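Local coordinates for protein glutamate tRNA ligase (Elizabethkingia meningoseptica, PDB 6BRL) that probably attaches glutamate to its cognate tRNA at the expense of ATP, as a class I aminoacyl-tRNA synthetase, and binds free glutamate in its catalytic domain, at residues A[13-18]-A[47-52]; A[51-56]-A[90-95]; A[225-230]-A[252-257]. All coordinates share one frame; numbering follows the deposited sequence.

In the fold
All three interactions belong to the class I catalytic domain and each touches the bound glutamic acid. Interaction 1 (13-18 with 47-52) and interaction 3 (225-230 with 252-257) are parallel strand pairs, each from a beta-alpha-beta unit; their centres lie 13 Å apart, and Arg15 NH2 packs on Val226 CG1 at 3.6 Å. Interaction 2 (51-56 with 90-95) continues from interaction 1, sharing Glu51 and Asp52, with centres 11 Å apart. Interactions 2 and 3 do not touch: centres about 21 Å apart, nearest atoms about 8 Å. Together the contacts hold the ligand: Arg15 (interaction 1) and Arg228 (interaction 3) its side-chain carboxylate, Ala17 and Glu51 its amino group.

Interaction 1 of 3, residues A[13-18]-A[47-52]; sequences RVRFAP and ILRIED. With GLU (glutamic acid), chain B.
The Arg15 guanidinium carries the NH2 of Arg49 over one face and the side-chain carboxylate of the bound glutamic acid at its edge. That edge makes a two-pronged grip: Arg15 NH1 donates to ligand OE2 at 2.9 Å and Arg15 NH2 to ligand OE1 at 3.0 Å. The two guanidinium planes stand 78° apart. Arg15 CG lies over one face of Arg49, whose edge, NE and NH2 together, closes on the single oxygen Glu51 OE2, each bond 2.8 Å. With chi1 at 76°, Arg15 CG sits between its backbone N and carbonyl carbon, and the bend at chi2 swings the rest of the chain toward the ligand. At the far end of the strand, Ile47 CD1 covers one face of the Arg13 guanidinium, 3.5 Å from Arg13 NH2; Arg13 NE donates to Met221 O, and its NH1 makes salt bridges to Glu79 and Asp45. Pro18 CD lies over one face of the Phe16 ring, and Leu48 CD1 reaches Pro18 CD at 3.7 Å.

Strands 13-16 and 45-48, which carry these groups on both faces, run parallel in a beta-alpha-beta unit with helix 26-41 between them. Their ladder of backbone hydrogen bonds continues past the strand ends, closing with Glu51 N to Pro18 O at 3.1 Å. This last bond brings Glu51 beside Ala17, where Glu51 OE1 and Ala17 O both accept from the ligand's amino nitrogen.

Asp218 bridges Arg15 NE and Arg49 NH2, and Asn214 donates to Glu51 OE1. The close approach of two arginines is thus probably offset by Asp218, Glu51 and the ligand carboxylate. The chemistry is consistent with recognition of glutamate at both ends: the Arg15 guanidinium for the side-chain carboxylate, Glu51 and the Ala17 carbonyl for the amino group.

Interaction 2 of 3, residues A[51-56]-A[90-95]; sequences EDTDTQ and YRQSER. With GLU (glutamic acid), chain B.
Gln92 crosses Glu51 at a slant and lays its amide on the Glu51 carboxylate, the two planes 19° apart. Its CB starts against Thr53, 3.7 Å from Thr53 CG2. With CG anti to the carbonyl carbon (chi1 -65°), the extended chain carries the amide from beside Thr53 to the Glu51 side chain: Gln92 CG passes 4.1 Å from Glu51 CA, and Gln92 CD lies 3.7 Å from Glu51 CG. At the tip Gln92 OE1 approaches Glu51 CA at 3.3 Å and accepts a hydrogen bond from a water that is also bound to Thr53 OG1. Gln92 NE2 comes close to Glu51 OE2 without a good angle for a bond; it donates instead to Asp217, in helix 210-220.

Next door, Asp52 fastens the start of the 3-10 turn. A chi1 of 59° turns its carboxylate to the neighbouring loop. There the backbone N of Ser93 donates to Asp52 OD1 at 2.8 Å and Ser93 OG to Asp52 OD2 at 2.6 Å. Both donors use the syn sides of the carboxylate, about 30° out of its plane, so one residue occupies both oxygens and fixes how the group is rotated. Arg91 brushes Asp52 with its CB, at the rim of the contact, while its NH1 forms a salt bridge to Glu94 OE2 and its NH2 one to Glu63.

The contact joins two loops: 51-56 leads from strand 45-48 to helix 62-73, and 90-95 follows that helix and leads into helix 96-107, with Arg95 at its N-cap position. The Glu51-Gln92 stack is where the two loops meet helix 210-220, whose Asn214 also bonds to Glu51 OE1, the oxygen that accepts from the ligand's amino group.

Interaction 3 of 3, residues A[225-230]-A[252-257]; sequences HVIRGE and EFAHLS. With GLU (glutamic acid), chain B; EDO (1,2-ethanediol), chain C.
Arg228 reaches across to His255 and Phe253 and ends on the bound glutamic acid, where its NH1 donates to ligand OE1 at 3.1 Å, in an N-H...O angle of 150°. The Arg228 NE lies 3.0 Å from His255 NE2. A chi1 near +60° sends the Arg228 chain out over the sheet face, and it runs extended to NE, alongside the His255 side chain. Arg228 NH2 is hydrogen-bonded to His239, and His255 ND1 to Asp183, so neighbours outside the strand pair help to position both groups.

Phe253 CE2 lies over one face of the Arg228 guanidinium, 3.7 Å from NH2, the ring turned 50° from that plane. Val226 continues this side of the sheet, its CB 3.8 Å from Phe253 CD2. Strands 225-229 and 252-256 run parallel, 21° apart, as the ends of a beta-alpha-beta unit connected by helix 236-246. Five backbone hydrogen bonds link them in a regular alternation, from Val226 N to Glu252 O through to Glu230 N to Leu256 O at 2.8 Å.

On the other face Ile227, Ala254 and Leu256 form an apolar patch, with His225 and Glu252 side by side at one end; Ile227 CG2 meets Leu256 CD1 at 3.8 Å. Past the strand ends, Ser257 N donates to a 1,2-ethanediol molecule probably left from crystallisation, while the aliphatic part of Glu230 lies against Leu256 O.

The pair therefore divides its labour between its sides. One face packs largely aliphatic side chains, Ile227 and Leu256, on helix 26-41, with a histidine-glutamate pair at its end; the other lays an aromatic ring on a guanidinium whose edge faces the ligand's side-chain carboxylate, a positive charge that would complement the anion and probably favour glutamate in the pocket.

Interaction 1 of 3, residues A[13-18]-A[47-52]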
loop_
_atom_site.group_PDB
_atom_site.type_symbol
_atom_site.label_atom_id
_atom_site.label_comp_id
_atom_site.label_asym_id
_atom_site.label_seq_id
_atom_site.Cartn_x
_atom_site.Cartn_y
_atom_site.Cartn_z
ATOM N N ARG A 13 21.282 4.953 -8.996
ATOM C CA ARG A 13 20.526 5.901 -8.181
ATOM C C ARG A 13 19.089 5.962 -8.693
ATOM O O ARG A 13 18.865 6.210 -9.886
ATOM C CB ARG A 13 21.189 7.293 -8.213
ATOM C CG ARG A 13 22.542 7.362 -7.464
ATOM C CD ARG A 13 23.260 8.768 -7.529
ATOM N NE ARG A 13 22.380 9.903 -7.171
ATOM C CZ ARG A 13 22.111 10.283 -5.920
ATOM N NH1 ARG A 13 22.619 9.603 -4.900
ATOM N NH2 ARG A 13 21.297 11.312 -5.673
ATOM N N VAL A 14 18.112 5.713 -7.803
ATOM C CA VAL A 14 16.689 5.743 -8.156
ATOM C C VAL A 14 15.979 6.728 -7.226
ATOM O O VAL A 14 16.448 7.012 -6.129
ATOM C CB VAL A 14 16.025 4.346 -8.054
ATOM C CG1 VAL A 14 16.772 3.309 -8.931
ATOM C CG2 VAL A 14 15.987 3.885 -6.628
ATOM N N ARG A 15 14.832 7.236 -7.664
ATOM C CA ARG A 15 14.057 8.165 -6.835
ATOM C C ARG A 15 12.578 7.829 -6.916
ATOM O O ARG A 15 12.045 7.606 -8.006
ATOM C CB ARG A 15 14.260 9.635 -7.235
ATOM C CG ARG A 15 13.544 10.135 -8.512
ATOM C CD ARG A 15 13.970 9.430 -9.830
ATOM N NE ARG A 15 13.346 10.084 -10.986
ATOM C CZ ARG A 15 12.069 9.901 -11.331
ATOM N NH1 ARG A 15 11.284 9.065 -10.619
ATOM N NH2 ARG A 15 11.557 10.556 -12.376
ATOM N N PHE A 16 11.945 7.758 -5.750
ATOM C CA PHE A 16 10.496 7.796 -5.627
ATOM C C PHE A 16 10.107 9.271 -5.603
ATOM O O PHE A 16 10.632 10.029 -4.788
ATOM C CB PHE A 16 10.070 7.059 -4.349
ATOM C CG PHE A 16 8.567 6.948 -4.160
ATOM C CD1 PHE A 16 7.756 6.504 -5.191
ATOM C CD2 PHE A 16 7.988 7.239 -2.948
ATOM C CE1 PHE A 16 6.379 6.368 -5.033
ATOM C CE2 PHE A 16 6.586 7.122 -2.767
ATOM C CZ PHE A 16 5.785 6.691 -3.809
ATOM N N ALA A 17 9.287 9.705 -6.559
ATOM C CA ALA A 17 9.008 11.123 -6.787
ATOM C C ALA A 17 7.506 11.406 -6.733
ATOM O O ALA A 17 6.928 11.907 -7.693
ATOM C CB ALA A 17 9.579 11.557 -8.136
ATOM N N PRO A 18 6.832 11.075 -5.641
ATOM C CA PRO A 18 5.396 11.354 -5.588
ATOM C C PRO A 18 5.138 12.846 -5.415
ATOM O O PRO A 18 5.902 13.568 -4.755
ATOM C CB PRO A 18 4.928 10.583 -4.349
ATOM C CG PRO A 18 6.068 10.834 -3.366
ATOM C CD PRO A 18 7.360 10.716 -4.314
ATOM N N ILE A 47 16.324 7.647 -3.361
ATOM C CA ILE A 47 16.090 9.066 -3.113
ATOM C C ILE A 47 14.587 9.287 -3.033
ATOM O O ILE A 47 13.838 8.670 -3.798
ATOM C CB ILE A 47 16.707 9.926 -4.239
ATOM C CG1 ILE A 47 18.227 9.943 -4.142
ATOM C CG2 ILE A 47 16.126 11.345 -4.203
ATOM C CD1 ILE A 47 18.929 8.803 -4.838
ATOM N N LEU A 48 14.137 10.165 -2.111
ATOM C CA LEU A 48 12.755 10.649 -2.121
ATOM C C LEU A 48 12.778 12.113 -2.575
ATOM O O LEU A 48 13.433 12.941 -1.931
ATOM C CB LEU A 48 12.118 10.544 -0.728
ATOM C CG LEU A 48 10.761 11.263 -0.639
ATOM C CD1 LEU A 48 9.759 10.545 -1.551
ATOM C CD2 LEU A 48 10.219 11.266 0.781
ATOM N N ARG A 49 12.079 12.430 -3.677
ATOM C CA ARG A 49 11.936 13.806 -4.149
ATOM C C ARG A 49 10.459 14.180 -4.106
ATOM O O ARG A 49 9.610 13.451 -4.641
ATOM C CB ARG A 49 12.496 13.977 -5.586
ATOM C CG ARG A 49 12.423 15.470 -6.107
ATOM C CD ARG A 49 13.137 15.656 -7.475
ATOM N NE ARG A 49 12.454 14.969 -8.580
ATOM C CZ ARG A 49 13.061 14.165 -9.460
ATOM N NH1 ARG A 49 14.381 13.952 -9.403
ATOM N NH2 ARG A 49 12.365 13.606 -10.439
ATOM N N ILE A 50 10.137 15.279 -3.442
ATOM C CA ILE A 50 8.735 15.689 -3.304
ATOM C C ILE A 50 8.393 16.621 -4.463
ATOM O O ILE A 50 8.990 17.697 -4.595
ATOM C CB ILE A 50 8.476 16.369 -1.951
ATOM C CG1 ILE A 50 8.602 15.360 -0.823
ATOM C CG2 ILE A 50 7.043 16.939 -1.896
ATOM C CD1 ILE A 50 7.495 14.301 -0.840
ATOM N N GLU A 51 7.393 16.236 -5.272
ATOM C CA GLU A 51 7.143 16.882 -6.575
ATOM C C GLU A 51 5.968 17.843 -6.421
ATOM O O GLU A 51 4.826 17.571 -6.793
ATOM C CB GLU A 51 6.940 15.834 -7.660
ATOM C CG GLU A 51 8.303 15.139 -7.874
ATOM C CD GLU A 51 8.682 14.871 -9.320
ATOM O OE1 GLU A 51 7.827 14.895 -10.214
ATOM O OE2 GLU A 51 9.858 14.575 -9.574
ATOM N N ASP A 52 6.260 18.980 -5.813
ATOM C CA ASP A 52 5.202 19.871 -5.347
ATOM C C ASP A 52 5.186 21.162 -6.162
ATOM O O ASP A 52 5.061 22.251 -5.605
ATOM C CB ASP A 52 5.362 20.166 -3.851
ATOM C CG ASP A 52 6.722 20.818 -3.513
ATOM O OD1 ASP A 52 7.658 20.700 -4.308
ATOM O OD2 ASP A 52 6.856 21.475 -2.467
HETATM N N GLU B . 5.363 13.359 -9.663
HETATM C CA GLU B . 5.190 12.172 -10.513
HETATM C C GLU B . 4.115 11.206 -9.953
HETATM O O GLU B . 3.716 10.209 -10.592
HETATM C CB GLU B . 6.531 11.446 -10.679
HETATM C CG GLU B . 6.609 10.534 -11.888
HETATM C CD GLU B . 8.029 10.057 -12.142
HETATM O OE1 GLU B . 8.669 10.585 -13.112
HETATM O OE2 GLU B . 8.488 9.184 -11.350
HETATM O OXT GLU B . 3.606 11.426 -8.836
#

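Interaction 2 of 3, residues A[51-56]-A[90-95]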
loop_
_atom_site.group_PDB
_atom_site.type_symbol
_atom_site.label_atom_id
_atom_site.label_comp_id
_atom_site.label_asym_id
_atom_site.label_seq_id
_atom_site.Cartn_x
_atom_site.Cartn_y
_atom_site.Cartn_z
ATOM N N GLU A 51 7.393 16.236 -5.272
ATOM C CA GLU A 51 7.143 16.882 -6.575
ATOM C C GLU A 51 5.968 17.843 -6.421
ATOM O O GLU A 51 4.826 17.571 -6.793
ATOM C CB GLU A 51 6.940 15.834 -7.660
ATOM C CG GLU A 51 8.303 15.139 -7.874
ATOM C CD GLU A 51 8.682 14.871 -9.320
ATOM O OE1 GLU A 51 7.827 14.895 -10.214
ATOM O OE2 GLU A 51 9.858 14.575 -9.574
ATOM N N ASP A 52 6.260 18.980 -5.813
ATOM C CA ASP A 52 5.202 19.871 -5.347
ATOM C C ASP A 52 5.186 21.162 -6.162
ATOM O O ASP A 52 5.061 22.251 -5.605
ATOM C CB ASP A 52 5.362 20.166 -3.851
ATOM C CG ASP A 52 6.722 20.818 -3.513
ATOM O OD1 ASP A 52 7.658 20.700 -4.308
ATOM O OD2 ASP A 52 6.856 21.475 -2.467
ATOM N N THR A 53 5.359 21.062 -7.488
ATOM C CA THR A 53 5.365 22.270 -8.315
ATOM C C THR A 53 3.963 22.815 -8.574
ATOM O O THR A 53 3.825 24.000 -8.893
ATOM C CB THR A 53 6.046 22.023 -9.672
ATOM O OG1 THR A 53 5.383 20.955 -10.361
ATOM C CG2 THR A 53 7.547 21.692 -9.525
ATOM N N ASP A 54 2.926 21.991 -8.448
ATOM C CA ASP A 54 1.546 22.426 -8.703
ATOM C C ASP A 54 0.886 22.755 -7.370
ATOM O O ASP A 54 0.303 21.895 -6.709
ATOM C CB ASP A 54 0.767 21.367 -9.461
ATOM C CG ASP A 54 -0.597 21.869 -9.916
ATOM O OD1 ASP A 54 -1.096 22.867 -9.335
ATOM O OD2 ASP A 54 -1.175 21.261 -10.837
ATOM N N THR A 55 0.911 24.035 -7.011
ATOM C CA THR A 55 0.462 24.420 -5.682
ATOM C C THR A 55 -1.040 24.200 -5.489
ATOM O O THR A 55 -1.479 23.943 -4.367
ATOM C CB THR A 55 0.858 25.879 -5.418
ATOM O OG1 THR A 55 2.198 26.082 -5.881
ATOM C CG2 THR A 55 0.815 26.214 -3.943
ATOM N N GLN A 56 -1.844 24.280 -6.554
ATOM C CA GLN A 56 -3.299 24.159 -6.402
ATOM C C GLN A 56 -3.767 22.717 -6.178
ATOM O O GLN A 56 -4.851 22.512 -5.625
ATOM C CB GLN A 56 -4.013 24.763 -7.622
ATOM N N TYR A 90 15.291 18.741 -1.619
ATOM C CA TYR A 90 14.598 17.621 -2.238
ATOM C C TYR A 90 13.106 17.870 -2.450
ATOM O O TYR A 90 12.391 16.949 -2.859
ATOM C CB TYR A 90 14.834 16.330 -1.429
ATOM C CG TYR A 90 16.255 15.815 -1.605
ATOM C CD1 TYR A 90 17.270 16.245 -0.758
ATOM C CD2 TYR A 90 16.589 14.947 -2.647
ATOM C CE1 TYR A 90 18.602 15.806 -0.918
ATOM C CE2 TYR A 90 17.933 14.483 -2.811
ATOM C CZ TYR A 90 18.925 14.928 -1.943
ATOM O OH TYR A 90 20.241 14.519 -2.067
ATOM N N ARG A 91 12.622 19.082 -2.193
ATOM C CA ARG A 91 11.293 19.521 -2.635
ATOM C C ARG A 91 11.463 20.400 -3.871
ATOM O O ARG A 91 12.236 21.353 -3.845
ATOM C CB ARG A 91 10.591 20.338 -1.555
ATOM C CG ARG A 91 10.417 19.635 -0.242
ATOM C CD ARG A 91 9.419 20.412 0.664
ATOM N NE ARG A 91 9.267 19.687 1.923
ATOM C CZ ARG A 91 10.005 19.904 3.008
ATOM N NH1 ARG A 91 10.922 20.871 3.019
ATOM N NH2 ARG A 91 9.827 19.170 4.090
ATOM N N GLN A 92 10.693 20.133 -4.915
ATOM C CA GLN A 92 10.853 20.911 -6.136
ATOM C C GLN A 92 10.428 22.369 -5.957
ATOM O O GLN A 92 10.979 23.259 -6.623
ATOM C CB GLN A 92 10.073 20.239 -7.269
ATOM C CG GLN A 92 10.641 18.816 -7.656
ATOM C CD GLN A 92 9.957 18.272 -8.905
ATOM O OE1 GLN A 92 8.740 18.345 -9.005
ATOM N NE2 GLN A 92 10.732 17.745 -9.853
ATOM N N SER A 93 9.487 22.647 -5.051
ATOM C CA SER A 93 9.131 24.037 -4.796
ATOM C C SER A 93 10.322 24.861 -4.307
ATOM O O SER A 93 10.294 26.095 -4.398
ATOM C CB SER A 93 7.991 24.130 -3.758
ATOM O OG SER A 93 8.412 23.577 -2.519
ATOM N N GLU A 94 11.361 24.219 -3.778
ATOM C CA GLU A 94 12.521 24.927 -3.238
ATOM C C GLU A 94 13.685 25.014 -4.234
ATOM O O GLU A 94 14.780 25.451 -3.864
ATOM C CB GLU A 94 12.959 24.253 -1.927
ATOM C CG GLU A 94 11.834 24.264 -0.865
ATOM C CD GLU A 94 12.196 23.510 0.395
ATOM O OE1 GLU A 94 13.359 23.092 0.524
ATOM O OE2 GLU A 94 11.313 23.324 1.256
ATOM N N ARG A 95 13.461 24.646 -5.495
ATOM C CA ARG A 95 14.510 24.520 -6.505
ATOM C C ARG A 95 14.352 25.532 -7.640
ATOM O O ARG A 95 14.898 25.321 -8.728
ATOM C CB ARG A 95 14.518 23.082 -7.059
ATOM C CG ARG A 95 14.944 22.048 -6.005
ATOM C CD ARG A 95 14.833 20.633 -6.509
ATOM N NE ARG A 95 15.822 20.262 -7.513
ATOM C CZ ARG A 95 17.087 19.919 -7.265
ATOM N NH1 ARG A 95 17.589 19.974 -6.023
ATOM N NH2 ARG A 95 17.872 19.556 -8.288
HETATM N N GLU B . 5.363 13.359 -9.663
HETATM C CA GLU B . 5.190 12.172 -10.513
HETATM C C GLU B . 4.115 11.206 -9.953
HETATM O O GLU B . 3.716 10.209 -10.592
HETATM C CB GLU B . 6.531 11.446 -10.679
HETATM C CG GLU B . 6.609 10.534 -11.888
HETATM C CD GLU B . 8.029 10.057 -12.142
HETATM O OE1 GLU B . 8.669 10.585 -13.112
HETATM O OE2 GLU B . 8.488 9.184 -11.350
HETATM O OXT GLU B . 3.606 11.426 -8.836
HETATM O O HOH W 1 6.657 18.527 -10.905
#

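Interaction 3 of 3, residues A[225-230]-A[252-257]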
loop_
_atom_site.group_PDB
_atom_site.type_symbol
_atom_site.label_atom_id
_atom_site.label_comp_id
_atom_site.label_asym_id
_atom_site.label_seq_id
_atom_site.Cartn_x
_atom_site.Cartn_y
_atom_site.Cartn_z
ATOM N N HIS A 225 18.180 5.201 -13.132
ATOM C CA HIS A 225 17.031 4.393 -13.526
ATOM C C HIS A 225 15.752 5.037 -12.995
ATOM O O HIS A 225 15.614 5.239 -11.781
ATOM C CB HIS A 225 17.171 2.955 -12.991
ATOM C CG HIS A 225 18.348 2.206 -13.554
ATOM N ND1 HIS A 225 19.645 2.450 -13.156
ATOM C CD2 HIS A 225 18.420 1.203 -14.466
ATOM C CE1 HIS A 225 20.469 1.639 -13.803
ATOM N NE2 HIS A 225 19.752 0.884 -14.618
ATOM N N VAL A 226 14.823 5.335 -13.899
ATOM C CA VAL A 226 13.533 5.928 -13.571
ATOM C C VAL A 226 12.517 4.797 -13.620
ATOM O O VAL A 226 12.268 4.219 -14.686
ATOM C CB VAL A 226 13.155 7.047 -14.548
ATOM C CG1 VAL A 226 11.721 7.547 -14.307
ATOM C CG2 VAL A 226 14.195 8.231 -14.483
ATOM N N ILE A 227 11.938 4.465 -12.474
ATOM C CA ILE A 227 10.918 3.412 -12.374
ATOM C C ILE A 227 9.609 4.091 -11.986
ATOM O O ILE A 227 9.524 4.710 -10.920
ATOM C CB ILE A 227 11.320 2.345 -11.344
ATOM C CG1 ILE A 227 12.675 1.728 -11.694
ATOM C CG2 ILE A 227 10.188 1.262 -11.132
ATOM C CD1 ILE A 227 13.298 0.967 -10.521
ATOM N N ARG A 228 8.594 3.993 -12.839
ATOM C CA ARG A 228 7.331 4.668 -12.566
ATOM C C ARG A 228 6.203 3.908 -13.246
ATOM O O ARG A 228 6.436 2.939 -13.982
ATOM C CB ARG A 228 7.376 6.127 -13.032
ATOM C CG ARG A 228 7.644 6.233 -14.499
ATOM C CD ARG A 228 8.018 7.679 -14.842
ATOM N NE ARG A 228 8.135 7.853 -16.289
ATOM C CZ ARG A 228 8.723 8.909 -16.853
ATOM N NH1 ARG A 228 9.252 9.859 -16.071
ATOM N NH2 ARG A 228 8.780 9.022 -18.181
ATOM N N GLY A 229 4.964 4.352 -12.992
ATOM C CA GLY A 229 3.803 3.689 -13.571
ATOM C C GLY A 229 3.624 3.982 -15.060
ATOM O O GLY A 229 4.042 5.024 -15.609
ATOM N N GLU A 230 2.910 3.070 -15.713
ATOM C CA GLU A 230 2.643 3.187 -17.147
ATOM C C GLU A 230 1.805 4.404 -17.515
ATOM O O GLU A 230 1.726 4.735 -18.697
ATOM C CB GLU A 230 1.936 1.936 -17.660
ATOM C CG GLU A 230 0.538 1.731 -17.074
ATOM C CD GLU A 230 -0.211 0.568 -17.724
ATOM O OE1 GLU A 230 -0.018 0.327 -18.921
ATOM O OE2 GLU A 230 -1.001 -0.106 -17.043
ATOM N N GLU A 252 17.873 5.219 -17.838
ATOM C CA GLU A 252 17.046 4.094 -18.275
ATOM C C GLU A 252 15.656 4.239 -17.653
ATOM O O GLU A 252 15.507 4.884 -16.621
ATOM C CB GLU A 252 17.711 2.761 -17.876
ATOM C CG GLU A 252 19.075 2.568 -18.605
ATOM C CD GLU A 252 19.612 1.178 -18.380
ATOM O OE1 GLU A 252 18.897 0.217 -18.717
ATOM O OE2 GLU A 252 20.708 1.051 -17.806
ATOM N N PHE A 253 14.633 3.664 -18.308
ATOM C CA PHE A 253 13.248 3.729 -17.837
ATOM C C PHE A 253 12.673 2.332 -17.666
ATOM O O PHE A 253 12.988 1.419 -18.443
ATOM C CB PHE A 253 12.340 4.515 -18.806
ATOM C CG PHE A 253 12.710 5.986 -18.919
ATOM C CD1 PHE A 253 13.741 6.410 -19.781
ATOM C CD2 PHE A 253 12.040 6.929 -18.158
ATOM C CE1 PHE A 253 14.070 7.774 -19.876
ATOM C CE2 PHE A 253 12.360 8.284 -18.224
ATOM C CZ PHE A 253 13.375 8.714 -19.087
ATOM N N ALA A 254 11.802 2.183 -16.652
ATOM C CA ALA A 254 11.022 0.953 -16.449
ATOM C C ALA A 254 9.599 1.354 -16.094
ATOM O O ALA A 254 9.395 2.033 -15.085
ATOM C CB ALA A 254 11.602 0.093 -15.323
ATOM N N HIS A 255 8.612 0.972 -16.906
ATOM C CA HIS A 255 7.239 1.428 -16.659
ATOM C C HIS A 255 6.400 0.260 -16.164
ATOM O O HIS A 255 6.242 -0.722 -16.889
ATOM C CB HIS A 255 6.617 2.046 -17.914
ATOM C CG HIS A 255 7.084 3.453 -18.164
ATOM N ND1 HIS A 255 8.310 3.736 -18.738
ATOM C CD2 HIS A 255 6.537 4.649 -17.828
ATOM C CE1 HIS A 255 8.479 5.050 -18.780
ATOM N NE2 HIS A 255 7.423 5.630 -18.222
ATOM N N LEU A 256 5.822 0.398 -14.960
ATOM C CA LEU A 256 5.049 -0.666 -14.311
ATOM C C LEU A 256 3.578 -0.611 -14.716
ATOM O O LEU A 256 2.960 0.457 -14.684
ATOM C CB LEU A 256 5.168 -0.527 -12.790
ATOM C CG LEU A 256 6.616 -0.534 -12.251
ATOM C CD1 LEU A 256 6.692 -0.083 -10.766
ATOM C CD2 LEU A 256 7.124 -1.963 -12.399
ATOM N N SER A 257 3.014 -1.755 -15.076
ATOM C CA SER A 257 1.597 -1.800 -15.419
ATOM C C SER A 257 0.725 -1.637 -14.171
ATOM O O SER A 257 1.068 -2.097 -13.080
ATOM C CB SER A 257 1.253 -3.106 -16.115
ATOM O OG SER A 257 1.994 -3.229 -17.296
HETATM N N GLU B . 5.363 13.359 -9.663
HETATM C CA GLU B . 5.190 12.172 -10.513
HETATM C C GLU B . 4.115 11.206 -9.953
HETATM O O GLU B . 3.716 10.209 -10.592
HETATM C CB GLU B . 6.531 11.446 -10.679
HETATM C CG GLU B . 6.609 10.534 -11.888
HETATM C CD GLU B . 8.029 10.057 -12.142
HETATM O OE1 GLU B . 8.669 10.585 -13.112
HETATM O OE2 GLU B . 8.488 9.184 -11.350
HETATM O OXT GLU B . 3.606 11.426 -8.836
HETATM C C1 EDO C . 4.062 -4.423 -13.102
HETATM O O1 EDO C . 4.519 -4.195 -14.456
HETATM C C2 EDO C . 3.321 -5.756 -13.016
HETATM O O2 EDO C . 2.084 -5.743 -13.744
#